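Local coordinates for protein PA0821 (Pseudomonas aeruginosa, PDB 7DRG) that probably acts as the immunity protein (antitoxin) that protects the bacterium from a putative VRR-NUC nuclease effector of its own type VI secretion system, at residues R41-F46 with Q177-H182; L73-R78 with C112-K117; G207-T212 with I227-W232. All coordinates share one frame; numbering follows the deposited sequence.

Interactions 1 and 3 are buried near the middle of the chain, their centres about 8 Å apart, whereas interaction 2 lies about 17 Å from the chain centre and is only partly buried. Interactions 1 and 2 are both antiparallel strand pairings, the first between long-separated strands and continuous over five residue pairs, the second short and ending in a bulge where the strands give way to loops. Interaction 3 joins two loops instead, through a lysine that makes a salt bridge and a hydrogen bond to a carbonyl. It meets interaction 1 directly, through a probable backbone hydrogen bond from Asp-209 N to His-182 O and a weak ion pair between Arg-41 and Asp-209.

Interaction 1: R41-F46 with Q177-H182; sequences RGTLYF and QGYAGH
Strand 41-46 and strand 177-180 run antiparallel, their axes 4.7 Å apart at closest approach and 179° between their directions. Arg-41/Gly-181 and Thr-43/Tyr-179 are hydrogen-bonded pairs, each closed by two backbone bonds, and Tyr-45 N adds a fifth to Gln-177 O at 3.0 Å. At the non-hydrogen-bonded pairs Gly-42/Ala-180 and Leu-44/Gly-178 the CA atoms come closer, which the small Gly-42, Ala-180 and Gly-178 permit: CA of Gly-42 is 4.0 Å from CA of Ala-180. Gly-178, having no CB, leaves room for Thr-43 O and Leu-44 CD2, which lie close to where one would be. The pairing lies in the central antiparallel strands of the fold, and its two faces differ. Leu-44 and Ala-180 pack against helix 161-173, while Thr-43, Tyr-45, Gln-177 and Tyr-179 share the other face. There the Tyr-45 OH and Tyr-179 OH are hydrogen-bonded at 2.8 Å, and the edge of the Tyr-45 ring brings CE1 to 3.7 Å from Tyr-179 CE2. Thr-43 lies beside Tyr-179, its CB 3.6 Å from Tyr-179 CE1, while its OG1 bonds to Glu-147. Gln-177 lays CG against Tyr-45 CD1 at 3.7 Å; its NE2 is hydrogen-bonded to Tyr-302 OH.

Interaction 2: L73-R78 with C112-K117; sequences LTWLWR and CYTSGK
A classic beta bulge marks the place where strands 75-77 and 109-114 part: Thr-74 and Trp-75 both face Thr-114. Thr-114 O accepts from Thr-74 N at 2.8 Å in its carbonyl plane and from Trp-75 N at 3.3 Å from 40° above it. Beyond the bulge the antiparallel pairing is regular, with Thr-114 N bonded to Trp-75 O, and Trp-77 N and Cys-112 O joined almost straight, at an N-H...O angle of 176°. On one face Leu-76 CG lies anti to the backbone N, and chi2 of 64° then swings CD1 to 3.6 Å above the centre of the Tyr-113 ring. This is a CH-pi contact: a leucine methyl can seat its C-H bonds on the pi face of the tyrosine, and Phe-62 also stacks with the ring. On the other face, Trp-75 meets Thr-114 OG1 at its ring edge and turns NE1 to two weak bonds, with Gly-116 O and Lys-117 O. Thr-74 OG1 donates to the same Gly-116 O at 2.7 Å. The threonine hydroxyl chiefly, with the weak indole bonds, ties Gly-116 and Lys-117 to Thr-74 and Trp-75, next to strand 87-89. Two successive residues opposite one, at the end of an antiparallel pairing, make the classic bulge.

Interaction 3: G207-T212 with I227-W232; sequences GLDVGT and IKTVSW
Lys-228 NZ is gripped from several directions: it donates to Val-210 O at 2.6 Å and to Asp-209 OD1 at 2.7 Å, the latter bond forming a salt bridge. It meets the carboxylate oxygen on its syn side, 16° out of the carboxylate plane. At the backbone carbonyl of Val-210 the C=O...N angle is 154°. A water fills a further place around the ammonium group: it donates to Asp-209 OD2 at 2.7 Å and accepts a weak bond from Lys-228 NZ, so the second carboxylate oxygen is linked to the same nitrogen indirectly. Tyr-179 OH is a further weak partner of NZ. A lysine suits this position because its chain, anti at every torsion, can span the gap between two loops and place a charge deep inside the protein. Asp-209 comes to meet it with CG anti to the backbone N (chi1 178°), the two side chains crossing at about a right angle. Segment 207-212 lies in the connection between helix 191-204 and helix 213-216, and loop 227-232 leads into strand 233-237, so the ion pair fastens one connection to the other where neither has regular structure. Trp-327 of helix 321-328 packs on Asp-209, Val-210 and Lys-228 together. In this buried setting the opposite charge, Val-210 O and the water probably offset the cost of removing the ammonium group from solvent. Arg-41, at a longer, weak distance from OD2, may add to the positive potential that favours a charged aspartate. Beside the salt bridge, Thr-229 brings CG2 to 4.0 Å from Asp-209 OD1, while its OG1 donates to Val-230 O at 2.8 Å and also bonds to Arg-330. Farther along, Ser-231 OG approaches Gly-207 O at 3.8 Å, and it also makes a weak hydrogen bond to Ala-180 O.

Interaction 1: R41-F46 with Q177-H182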
ATOM      1  N   ARG B  41     -13.699 -10.678 -12.084  1.00 14.34           N
ATOM      2  CA  ARG B  41     -15.007 -10.038 -12.088  1.00 14.55           C
ATOM      3  C   ARG B  41     -15.251  -9.320 -13.406  1.00 14.94           C
ATOM      4  O   ARG B  41     -14.343  -8.688 -13.961  1.00 15.51           O
ATOM      5  CB  ARG B  41     -15.132  -9.040 -10.934  1.00 15.43           C
ATOM      6  CG  ARG B  41     -16.538  -8.476 -10.737  1.00 15.23           C
ATOM      7  CD  ARG B  41     -16.611  -7.669  -9.428  1.00 15.70           C
ATOM      8  NE  ARG B  41     -15.933  -6.378  -9.521  1.00 18.10           N
ATOM      9  CZ  ARG B  41     -15.656  -5.632  -8.450  1.00 22.25           C
ATOM     10  NH1 ARG B  41     -15.981  -6.082  -7.250  1.00 24.12           N
ATOM     11  NH2 ARG B  41     -15.064  -4.455  -8.576  1.00 22.07           N
ATOM     12  N   GLY B  42     -16.483  -9.417 -13.892  1.00 15.25           N
ATOM     13  CA  GLY B  42     -16.919  -8.673 -15.063  1.00 16.17           C
ATOM     14  C   GLY B  42     -18.023  -7.708 -14.684  1.00 13.35           C
ATOM     15  O   GLY B  42     -18.871  -8.023 -13.846  1.00 15.02           O
ATOM     16  N   THR B  43     -17.997  -6.529 -15.300  1.00 14.08           N
ATOM     17  CA  THR B  43     -18.936  -5.447 -15.026  1.00 15.96           C
ATOM     18  C   THR B  43     -19.505  -4.948 -16.346  1.00 16.56           C
ATOM     19  O   THR B  43     -18.744  -4.584 -17.250  1.00 16.02           O
ATOM     20  CB  THR B  43     -18.228  -4.302 -14.303  1.00 17.65           C
ATOM     21  OG1 THR B  43     -17.655  -4.784 -13.081  1.00 18.16           O
ATOM     22  CG2 THR B  43     -19.186  -3.168 -14.015  1.00 21.90           C
ATOM     23  N   LEU B  44     -20.834  -4.941 -16.462  1.00 16.12           N
ATOM     24  CA  LEU B  44     -21.516  -4.521 -17.683  1.00 15.55           C
ATOM     25  C   LEU B  44     -22.534  -3.449 -17.325  1.00 15.38           C
ATOM     26  O   LEU B  44     -23.395  -3.675 -16.471  1.00 18.88           O
ATOM     27  CB  LEU B  44     -22.207  -5.706 -18.368  1.00 16.90           C
ATOM     28  CG  LEU B  44     -21.311  -6.848 -18.850  1.00 20.14           C
ATOM     29  CD1 LEU B  44     -22.158  -7.983 -19.398  1.00 23.78           C
ATOM     30  CD2 LEU B  44     -20.355  -6.348 -19.907  1.00 21.72           C
ATOM     31  N   TYR B  45     -22.422  -2.285 -17.961  1.00 14.80           N
ATOM     32  CA  TYR B  45     -23.389  -1.204 -17.805  1.00 16.24           C
ATOM     33  C   TYR B  45     -24.341  -1.243 -18.995  1.00 18.69           C
ATOM     34  O   TYR B  45     -23.893  -1.147 -20.141  1.00 18.01           O
ATOM     35  CB  TYR B  45     -22.688   0.154 -17.736  1.00 18.47           C
ATOM     36  CG  TYR B  45     -21.654   0.339 -16.633  1.00 15.83           C
ATOM     37  CD1 TYR B  45     -20.359  -0.148 -16.774  1.00 17.15           C
ATOM     38  CD2 TYR B  45     -21.967   1.058 -15.478  1.00 16.19           C
ATOM     39  CE1 TYR B  45     -19.398   0.057 -15.782  1.00 18.06           C
ATOM     40  CE2 TYR B  45     -21.022   1.262 -14.486  1.00 17.26           C
ATOM     41  CZ  TYR B  45     -19.745   0.759 -14.646  1.00 18.11           C
ATOM     42  OH  TYR B  45     -18.808   0.976 -13.653  1.00 19.36           O
ATOM     43  N   PHE B  46     -25.647  -1.358 -18.735  1.00 16.64           N
ATOM     44  CA  PHE B  46     -26.603  -1.595 -19.815  1.00 17.44           C
ATOM     45  C   PHE B  46     -27.899  -0.854 -19.525  1.00 15.92           C
ATOM     46  O   PHE B  46     -28.149  -0.420 -18.400  1.00 18.17           O
ATOM     47  CB  PHE B  46     -26.881  -3.095 -20.007  1.00 19.68           C
ATOM     48  CG  PHE B  46     -27.603  -3.728 -18.847  1.00 18.62           C
ATOM     49  CD1 PHE B  46     -26.912  -4.114 -17.708  1.00 19.94           C
ATOM     50  CD2 PHE B  46     -28.972  -3.943 -18.892  1.00 18.76           C
ATOM     51  CE1 PHE B  46     -27.574  -4.685 -16.632  1.00 19.12           C
ATOM     52  CE2 PHE B  46     -29.638  -4.521 -17.820  1.00 21.67           C
ATOM     53  CZ  PHE B  46     -28.933  -4.895 -16.687  1.00 20.97           C
ATOM     54  N   GLN B 177     -20.985  -0.092 -22.023  1.00 18.77           N
ATOM     55  CA  GLN B 177     -19.569  -0.159 -21.705  1.00 17.58           C
ATOM     56  C   GLN B 177     -19.383  -1.235 -20.652  1.00 19.20           C
ATOM     57  O   GLN B 177     -20.344  -1.685 -20.022  1.00 16.48           O
ATOM     58  CB  GLN B 177     -19.034   1.182 -21.192  1.00 17.67           C
ATOM     59  CG  GLN B 177     -19.776   1.684 -19.962  1.00 19.09           C
ATOM     60  CD  GLN B 177     -19.236   3.001 -19.452  1.00 22.20           C
ATOM     61  OE1 GLN B 177     -18.055   3.107 -19.112  1.00 22.15           O
ATOM     62  NE2 GLN B 177     -20.099   4.016 -19.385  1.00 22.52           N
ATOM     63  N   GLY B 178     -18.137  -1.645 -20.466  1.00 17.33           N
ATOM     64  CA  GLY B 178     -17.879  -2.707 -19.514  1.00 18.00           C
ATOM     65  C   GLY B 178     -16.420  -3.102 -19.521  1.00 15.48           C
ATOM     66  O   GLY B 178     -15.625  -2.631 -20.342  1.00 16.94           O
ATOM     67  N   TYR B 179     -16.083  -3.988 -18.589  1.00 15.38           N
ATOM     68  CA  TYR B 179     -14.709  -4.455 -18.424  1.00 16.56           C
ATOM     69  C   TYR B 179     -14.729  -5.704 -17.557  1.00 15.73           C
ATOM     70  O   TYR B 179     -15.689  -5.957 -16.823  1.00 15.98           O
ATOM     71  CB  TYR B 179     -13.798  -3.384 -17.793  1.00 15.95           C
ATOM     72  CG  TYR B 179     -14.474  -2.620 -16.680  1.00 14.96           C
ATOM     73  CD1 TYR B 179     -14.523  -3.129 -15.385  1.00 17.68           C
ATOM     74  CD2 TYR B 179     -15.090  -1.399 -16.934  1.00 14.54           C
ATOM     75  CE1 TYR B 179     -15.177  -2.433 -14.371  1.00 16.50           C
ATOM     76  CE2 TYR B 179     -15.743  -0.698 -15.929  1.00 17.05           C
ATOM     77  CZ  TYR B 179     -15.780  -1.215 -14.656  1.00 17.86           C
ATOM     78  OH  TYR B 179     -16.436  -0.507 -13.680  1.00 18.23           O
ATOM     79  N   ALA B 180     -13.638  -6.463 -17.624  1.00 15.02           N
ATOM     80  CA  ALA B 180     -13.484  -7.634 -16.774  1.00 13.85           C
ATOM     81  C   ALA B 180     -12.009  -7.851 -16.485  1.00 16.39           C
ATOM     82  O   ALA B 180     -11.150  -7.539 -17.311  1.00 17.66           O
ATOM     83  CB  ALA B 180     -14.059  -8.898 -17.415  1.00 14.25           C
ATOM     84  N   GLY B 181     -11.731  -8.400 -15.310  1.00 15.67           N
ATOM     85  CA  GLY B 181     -10.359  -8.671 -14.905  1.00 14.23           C
ATOM     86  C   GLY B 181     -10.318  -8.874 -13.403  1.00 16.25           C
ATOM     87  O   GLY B 181     -11.335  -9.151 -12.776  1.00 17.16           O
ATOM     88  N   HIS B 182      -9.128  -8.719 -12.840  1.00 14.99           N
ATOM     89  CA  HIS B 182      -8.993  -8.831 -11.391  1.00 15.32           C
ATOM     90  C   HIS B 182      -9.753  -7.732 -10.657  1.00 15.82           C
ATOM     91  O   HIS B 182      -9.735  -6.560 -11.049  1.00 17.22           O
ATOM     92  CB  HIS B 182      -7.521  -8.774 -10.996  1.00 16.18           C
ATOM     93  CG  HIS B 182      -6.737  -9.975 -11.415  1.00 17.78           C
ATOM     94  ND1 HIS B 182      -6.037 -10.025 -12.600  1.00 19.82           N
ATOM     95  CD2 HIS B 182      -6.551 -11.176 -10.818  1.00 21.07           C
ATOM     96  CE1 HIS B 182      -5.440 -11.197 -12.709  1.00 23.59           C
ATOM     97  NE2 HIS B 182      -5.739 -11.918 -11.644  1.00 20.78           N
TER

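Interaction 2: L73-R78 with C112-K117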
ATOM      1  N   LEU B  73     -22.905 -21.126  -4.429  1.00 21.61           N
ATOM      2  CA  LEU B  73     -23.663 -19.970  -3.973  1.00 20.04           C
ATOM      3  C   LEU B  73     -24.277 -20.238  -2.605  1.00 23.49           C
ATOM      4  O   LEU B  73     -24.697 -21.357  -2.304  1.00 25.23           O
ATOM      5  CB  LEU B  73     -24.766 -19.629  -4.974  1.00 19.80           C
ATOM      6  CG  LEU B  73     -24.278 -19.158  -6.345  1.00 21.21           C
ATOM      7  CD1 LEU B  73     -25.462 -18.843  -7.248  1.00 23.22           C
ATOM      8  CD2 LEU B  73     -23.378 -17.941  -6.195  1.00 21.17           C
ATOM      9  N   THR B  74     -24.333 -19.195  -1.775  1.00 22.16           N
ATOM     10  CA  THR B  74     -24.777 -19.355  -0.394  1.00 21.01           C
ATOM     11  C   THR B  74     -25.847 -18.352   0.035  1.00 20.50           C
ATOM     12  O   THR B  74     -26.684 -18.685   0.878  1.00 23.08           O
ATOM     13  CB  THR B  74     -23.577 -19.253   0.550  1.00 20.63           C
ATOM     14  OG1 THR B  74     -22.825 -18.077   0.236  1.00 22.39           O
ATOM     15  CG2 THR B  74     -22.692 -20.480   0.413  1.00 23.76           C
ATOM     16  N   TRP B  75     -25.853 -17.144  -0.533  1.00 20.37           N
ATOM     17  CA  TRP B  75     -26.739 -16.083  -0.070  1.00 21.12           C
ATOM     18  C   TRP B  75     -27.290 -15.274  -1.235  1.00 23.84           C
ATOM     19  O   TRP B  75     -26.612 -15.066  -2.246  1.00 20.77           O
ATOM     20  CB  TRP B  75     -26.016 -15.126   0.893  1.00 20.71           C
ATOM     21  CG  TRP B  75     -25.387 -15.820   2.036  1.00 21.42           C
ATOM     22  CD1 TRP B  75     -24.060 -16.095   2.202  1.00 23.33           C
ATOM     23  CD2 TRP B  75     -26.054 -16.353   3.187  1.00 23.19           C
ATOM     24  NE1 TRP B  75     -23.862 -16.769   3.376  1.00 24.06           N
ATOM     25  CE2 TRP B  75     -25.066 -16.935   4.008  1.00 26.12           C
ATOM     26  CE3 TRP B  75     -27.389 -16.403   3.597  1.00 24.23           C
ATOM     27  CZ2 TRP B  75     -25.369 -17.555   5.215  1.00 30.97           C
ATOM     28  CZ3 TRP B  75     -27.688 -17.016   4.800  1.00 29.59           C
ATOM     29  CH2 TRP B  75     -26.679 -17.582   5.597  1.00 30.34           C
ATOM     30  N   LEU B  76     -28.523 -14.795  -1.066  1.00 21.17           N
ATOM     31  CA  LEU B  76     -29.124 -13.820  -1.968  1.00 20.56           C
ATOM     32  C   LEU B  76     -29.471 -12.566  -1.177  1.00 19.99           C
ATOM     33  O   LEU B  76     -30.282 -12.622  -0.239  1.00 23.00           O
ATOM     34  CB  LEU B  76     -30.377 -14.387  -2.643  1.00 21.23           C
ATOM     35  CG  LEU B  76     -31.163 -13.340  -3.429  1.00 19.56           C
ATOM     36  CD1 LEU B  76     -30.334 -12.802  -4.584  1.00 20.65           C
ATOM     37  CD2 LEU B  76     -32.466 -13.952  -3.930  1.00 22.39           C
ATOM     38  N   TRP B  77     -28.872 -11.441  -1.563  1.00 21.11           N
ATOM     39  CA  TRP B  77     -29.159 -10.135  -0.975  1.00 21.73           C
ATOM     40  C   TRP B  77     -30.071  -9.345  -1.910  1.00 24.50           C
ATOM     41  O   TRP B  77     -29.839  -9.302  -3.125  1.00 23.46           O
ATOM     42  CB  TRP B  77     -27.864  -9.346  -0.715  1.00 23.39           C
ATOM     43  CG  TRP B  77     -27.053  -9.805   0.476  1.00 26.76           C
ATOM     44  CD1 TRP B  77     -25.927 -10.595   0.465  1.00 30.72           C
ATOM     45  CD2 TRP B  77     -27.301  -9.485   1.855  1.00 29.96           C
ATOM     46  NE1 TRP B  77     -25.475 -10.785   1.752  1.00 30.14           N
ATOM     47  CE2 TRP B  77     -26.296 -10.114   2.620  1.00 37.86           C
ATOM     48  CE3 TRP B  77     -28.275  -8.730   2.512  1.00 29.12           C
ATOM     49  CZ2 TRP B  77     -26.241 -10.010   4.009  1.00 29.85           C
ATOM     50  CZ3 TRP B  77     -28.221  -8.631   3.891  1.00 41.17           C
ATOM     51  CH2 TRP B  77     -27.214  -9.271   4.623  1.00 37.46           C
ATOM     52  N   ARG B  78     -31.109  -8.728  -1.347  1.00 21.23           N
ATOM     53  CA  ARG B  78     -32.024  -7.884  -2.101  1.00 26.81           C
ATOM     54  C   ARG B  78     -32.287  -6.613  -1.307  1.00 31.09           C
ATOM     55  O   ARG B  78     -32.502  -6.670  -0.094  1.00 30.51           O
ATOM     56  CB  ARG B  78     -33.353  -8.600  -2.394  1.00 26.47           C
ATOM     57  CG  ARG B  78     -33.243  -9.810  -3.332  1.00 21.59           C
ATOM     58  CD  ARG B  78     -34.602 -10.474  -3.511  1.00 25.03           C
ATOM     59  NE  ARG B  78     -35.146 -10.839  -2.213  1.00 28.16           N
ATOM     60  CZ  ARG B  78     -36.436 -11.005  -1.967  1.00 33.88           C
ATOM     61  NH1 ARG B  78     -37.327 -10.853  -2.942  1.00 33.99           N
ATOM     62  NH2 ARG B  78     -36.832 -11.327  -0.742  1.00 32.96           N
ATOM     63  N   CYS B 112     -28.382  -9.888  -5.514  1.00 18.03           N
ATOM     64  CA  CYS B 112     -26.949 -10.111  -5.348  1.00 18.79           C
ATOM     65  C   CYS B 112     -26.731 -11.502  -4.767  1.00 21.61           C
ATOM     66  O   CYS B 112     -26.972 -11.724  -3.577  1.00 22.84           O
ATOM     67  CB  CYS B 112     -26.333  -9.040  -4.455  1.00 18.48           C
ATOM     68  SG  CYS B 112     -24.555  -9.235  -4.309  1.00 27.91           S
ATOM     69  N   TYR B 113     -26.284 -12.432  -5.611  1.00 15.74           N
ATOM     70  CA  TYR B 113     -25.947 -13.782  -5.186  1.00 17.37           C
ATOM     71  C   TYR B 113     -24.471 -13.827  -4.827  1.00 19.45           C
ATOM     72  O   TYR B 113     -23.624 -13.394  -5.620  1.00 18.26           O
ATOM     73  CB  TYR B 113     -26.218 -14.796  -6.295  1.00 16.18           C
ATOM     74  CG  TYR B 113     -27.672 -14.972  -6.675  1.00 16.93           C
ATOM     75  CD1 TYR B 113     -28.261 -14.163  -7.643  1.00 18.25           C
ATOM     76  CD2 TYR B 113     -28.443 -15.964  -6.086  1.00 19.13           C
ATOM     77  CE1 TYR B 113     -29.596 -14.346  -8.014  1.00 20.05           C
ATOM     78  CE2 TYR B 113     -29.777 -16.154  -6.456  1.00 19.32           C
ATOM     79  CZ  TYR B 113     -30.339 -15.336  -7.408  1.00 24.23           C
ATOM     80  OH  TYR B 113     -31.652 -15.525  -7.771  1.00 24.22           O
ATOM     81  N   THR B 114     -24.164 -14.353  -3.643  1.00 20.74           N
ATOM     82  CA  THR B 114     -22.783 -14.426  -3.178  1.00 21.38           C
ATOM     83  C   THR B 114     -22.464 -15.840  -2.712  1.00 20.77           C
ATOM     84  O   THR B 114     -23.345 -16.688  -2.569  1.00 20.68           O
ATOM     85  CB  THR B 114     -22.504 -13.432  -2.041  1.00 23.49           C
ATOM     86  OG1 THR B 114     -23.210 -13.836  -0.861  1.00 28.73           O
ATOM     87  CG2 THR B 114     -22.914 -12.018  -2.426  1.00 23.07           C
ATOM     88  N   SER B 115     -21.174 -16.079  -2.454  1.00 20.85           N
ATOM     89  CA  SER B 115     -20.695 -17.392  -2.038  1.00 22.28           C
ATOM     90  C   SER B 115     -19.942 -17.350  -0.713  1.00 21.38           C
ATOM     91  O   SER B 115     -19.282 -18.332  -0.361  1.00 21.37           O
ATOM     92  CB  SER B 115     -19.792 -18.004  -3.120  1.00 18.99           C
ATOM     93  OG  SER B 115     -18.650 -17.184  -3.334  1.00 21.38           O
ATOM     94  N   GLY B 116     -20.033 -16.260   0.041  1.00 21.11           N
ATOM     95  CA  GLY B 116     -19.380 -16.233   1.339  1.00 23.26           C
ATOM     96  C   GLY B 116     -19.986 -17.262   2.281  1.00 24.91           C
ATOM     97  O   GLY B 116     -21.191 -17.515   2.260  1.00 23.62           O
ATOM     98  N   LYS B 117     -19.142 -17.858   3.126  1.00 23.50           N
ATOM     99  CA  LYS B 117     -19.660 -18.806   4.112  1.00 28.26           C
ATOM    100  C   LYS B 117     -20.651 -18.127   5.052  1.00 26.45           C
ATOM    101  O   LYS B 117     -21.781 -18.597   5.233  1.00 28.80           O
ATOM    102  CB  LYS B 117     -18.515 -19.437   4.907  1.00 34.69           C
ATOM    103  CG  LYS B 117     -19.000 -20.458   5.927  1.00 46.58           C
ATOM    104  CD  LYS B 117     -17.858 -21.107   6.689  1.00 52.95           C
ATOM    105  CE  LYS B 117     -18.392 -21.936   7.854  1.00 58.56           C
ATOM    106  NZ  LYS B 117     -19.405 -22.943   7.421  1.00 64.49           N
TER

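Interaction 3: G207-T212 with I227-W232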
ATOM      1  N   GLY B 207      -3.475  -3.492 -12.626  1.00 20.22           N
ATOM      2  CA  GLY B 207      -4.494  -4.217 -13.365  1.00 19.61           C
ATOM      3  C   GLY B 207      -5.770  -4.486 -12.603  1.00 23.23           C
ATOM      4  O   GLY B 207      -6.684  -5.129 -13.124  1.00 21.86           O
ATOM      5  N   LEU B 208      -5.869  -4.000 -11.374  1.00 18.90           N
ATOM      6  CA  LEU B 208      -7.030  -4.254 -10.537  1.00 16.94           C
ATOM      7  C   LEU B 208      -8.100  -3.201 -10.781  1.00 18.40           C
ATOM      8  O   LEU B 208      -7.810  -2.002 -10.746  1.00 21.71           O
ATOM      9  CB  LEU B 208      -6.607  -4.229  -9.071  1.00 15.97           C
ATOM     10  CG  LEU B 208      -7.763  -4.465  -8.117  1.00 20.14           C
ATOM     11  CD1 LEU B 208      -7.822  -5.955  -7.785  1.00 21.44           C
ATOM     12  CD2 LEU B 208      -7.601  -3.579  -6.884  1.00 22.43           C
ATOM     13  N   ASP B 209      -9.336  -3.642 -10.995  1.00 17.67           N
ATOM     14  CA  ASP B 209     -10.452  -2.712 -10.996  1.00 18.03           C
ATOM     15  C   ASP B 209     -10.862  -2.392  -9.566  1.00 20.89           C
ATOM     16  O   ASP B 209     -10.805  -3.249  -8.683  1.00 25.35           O
ATOM     17  CB  ASP B 209     -11.652  -3.288 -11.754  1.00 19.43           C
ATOM     18  CG  ASP B 209     -12.847  -2.356 -11.727  1.00 23.11           C
ATOM     19  OD1 ASP B 209     -12.684  -1.187 -12.142  1.00 23.80           O
ATOM     20  OD2 ASP B 209     -13.940  -2.786 -11.291  1.00 23.48           O
ATOM     21  N   VAL B 210     -11.301  -1.147  -9.351  1.00 21.29           N
ATOM     22  CA  VAL B 210     -11.667  -0.637  -8.034  1.00 19.18           C
ATOM     23  C   VAL B 210     -13.006   0.076  -8.134  1.00 21.19           C
ATOM     24  O   VAL B 210     -13.321   0.696  -9.154  1.00 23.83           O
ATOM     25  CB  VAL B 210     -10.577   0.322  -7.492  1.00 24.38           C
ATOM     26  CG1 VAL B 210     -11.012   0.995  -6.201  1.00 39.82           C
ATOM     27  CG2 VAL B 210      -9.273  -0.433  -7.294  1.00 27.17           C
ATOM     28  N   GLY B 211     -13.800  -0.018  -7.073  1.00 21.75           N
ATOM     29  CA  GLY B 211     -15.002   0.785  -6.938  1.00 24.35           C
ATOM     30  C   GLY B 211     -16.271  -0.042  -7.081  1.00 22.11           C
ATOM     31  O   GLY B 211     -16.248  -1.268  -7.203  1.00 25.57           O
ATOM     32  N   THR B 212     -17.395   0.674  -7.046  1.00 19.93           N
ATOM     33  CA  THR B 212     -18.731   0.080  -7.033  1.00 21.02           C
ATOM     34  C   THR B 212     -19.504   0.608  -8.238  1.00 22.27           C
ATOM     35  O   THR B 212     -19.964   1.754  -8.235  1.00 22.27           O
ATOM     36  CB  THR B 212     -19.446   0.404  -5.725  1.00 24.28           C
ATOM     37  OG1 THR B 212     -18.639  -0.037  -4.628  1.00 27.44           O
ATOM     38  CG2 THR B 212     -20.780  -0.307  -5.672  1.00 25.40           C
ATOM     39  N   ILE B 227     -15.354   5.819 -21.166  1.00 21.39           N
ATOM     40  CA  ILE B 227     -15.173   4.596 -20.393  1.00 21.28           C
ATOM     41  C   ILE B 227     -14.349   4.872 -19.143  1.00 22.29           C
ATOM     42  O   ILE B 227     -13.535   5.801 -19.089  1.00 23.65           O
ATOM     43  CB  ILE B 227     -14.505   3.464 -21.208  1.00 19.91           C
ATOM     44  CG1 ILE B 227     -13.108   3.880 -21.680  1.00 24.02           C
ATOM     45  CG2 ILE B 227     -15.391   3.040 -22.371  1.00 20.54           C
ATOM     46  CD1 ILE B 227     -12.340   2.755 -22.335  1.00 24.95           C
ATOM     47  N   LYS B 228     -14.562   4.031 -18.131  1.00 16.88           N
ATOM     48  CA  LYS B 228     -13.832   4.155 -16.876  1.00 17.83           C
ATOM     49  C   LYS B 228     -12.416   3.613 -16.997  1.00 20.12           C
ATOM     50  O   LYS B 228     -11.455   4.253 -16.552  1.00 19.30           O
ATOM     51  CB  LYS B 228     -14.587   3.411 -15.774  1.00 20.41           C
ATOM     52  CG  LYS B 228     -13.884   3.396 -14.422  1.00 22.74           C
ATOM     53  CD  LYS B 228     -14.494   2.293 -13.572  1.00 24.65           C
ATOM     54  CE  LYS B 228     -13.731   2.070 -12.284  1.00 29.13           C
ATOM     55  NZ  LYS B 228     -14.284   0.893 -11.548  1.00 27.50           N
ATOM     56  N   THR B 229     -12.268   2.427 -17.576  1.00 20.50           N
ATOM     57  CA  THR B 229     -10.984   1.748 -17.536  1.00 20.21           C
ATOM     58  C   THR B 229     -10.961   0.648 -18.582  1.00 20.51           C
ATOM     59  O   THR B 229     -12.004   0.148 -19.016  1.00 19.98           O
ATOM     60  CB  THR B 229     -10.710   1.143 -16.152  1.00 22.07           C
ATOM     61  OG1 THR B 229      -9.393   0.580 -16.127  1.00 19.48           O
ATOM     62  CG2 THR B 229     -11.719   0.037 -15.845  1.00 23.83           C
ATOM     63  N   VAL B 230      -9.749   0.287 -18.977  1.00 20.14           N
ATOM     64  CA  VAL B 230      -9.513  -0.966 -19.675  1.00 19.00           C
ATOM     65  C   VAL B 230      -9.136  -2.020 -18.639  1.00 20.63           C
ATOM     66  O   VAL B 230      -8.727  -1.708 -17.517  1.00 19.44           O
ATOM     67  CB  VAL B 230      -8.420  -0.818 -20.754  1.00 21.26           C
ATOM     68  CG1 VAL B 230      -8.679   0.413 -21.611  1.00 22.52           C
ATOM     69  CG2 VAL B 230      -7.033  -0.739 -20.108  1.00 19.86           C
ATOM     70  N   SER B 231      -9.294  -3.284 -19.006  1.00 18.22           N
ATOM     71  CA  SER B 231      -8.788  -4.380 -18.186  1.00 18.47           C
ATOM     72  C   SER B 231      -8.531  -5.552 -19.120  1.00 18.92           C
ATOM     73  O   SER B 231      -8.322  -5.356 -20.320  1.00 19.62           O
ATOM     74  CB  SER B 231      -9.762  -4.718 -17.045  1.00 20.05           C
ATOM     75  OG  SER B 231      -9.101  -5.520 -16.075  1.00 19.02           O
ATOM     76  N   TRP B 232      -8.528  -6.771 -18.575  1.00 16.98           N
ATOM     77  CA  TRP B 232      -8.313  -7.946 -19.419  1.00 17.68           C
ATOM     78  C   TRP B 232      -9.336  -8.000 -20.547  1.00 16.26           C
ATOM     79  O   TRP B 232      -8.990  -8.246 -21.710  1.00 18.10           O
ATOM     80  CB  TRP B 232      -8.369  -9.225 -18.578  1.00 18.55           C
ATOM     81  CG  TRP B 232      -8.110 -10.464 -19.389  1.00 17.77           C
ATOM     82  CD1 TRP B 232      -7.082 -10.668 -20.272  1.00 18.61           C
ATOM     83  CD2 TRP B 232      -8.887 -11.670 -19.396  1.00 16.86           C
ATOM     84  NE1 TRP B 232      -7.178 -11.921 -20.828  1.00 19.53           N
ATOM     85  CE2 TRP B 232      -8.273 -12.560 -20.308  1.00 17.79           C
ATOM     86  CE3 TRP B 232     -10.032 -12.088 -18.714  1.00 19.92           C
ATOM     87  CZ2 TRP B 232      -8.767 -13.842 -20.549  1.00 20.18           C
ATOM     88  CZ3 TRP B 232     -10.527 -13.358 -18.960  1.00 20.05           C
ATOM     89  CH2 TRP B 232      -9.906 -14.218 -19.869  1.00 19.99           C
TER
HETATM   90  O   HOH W   1     -16.188  -1.284 -11.271  1.00 26.19           O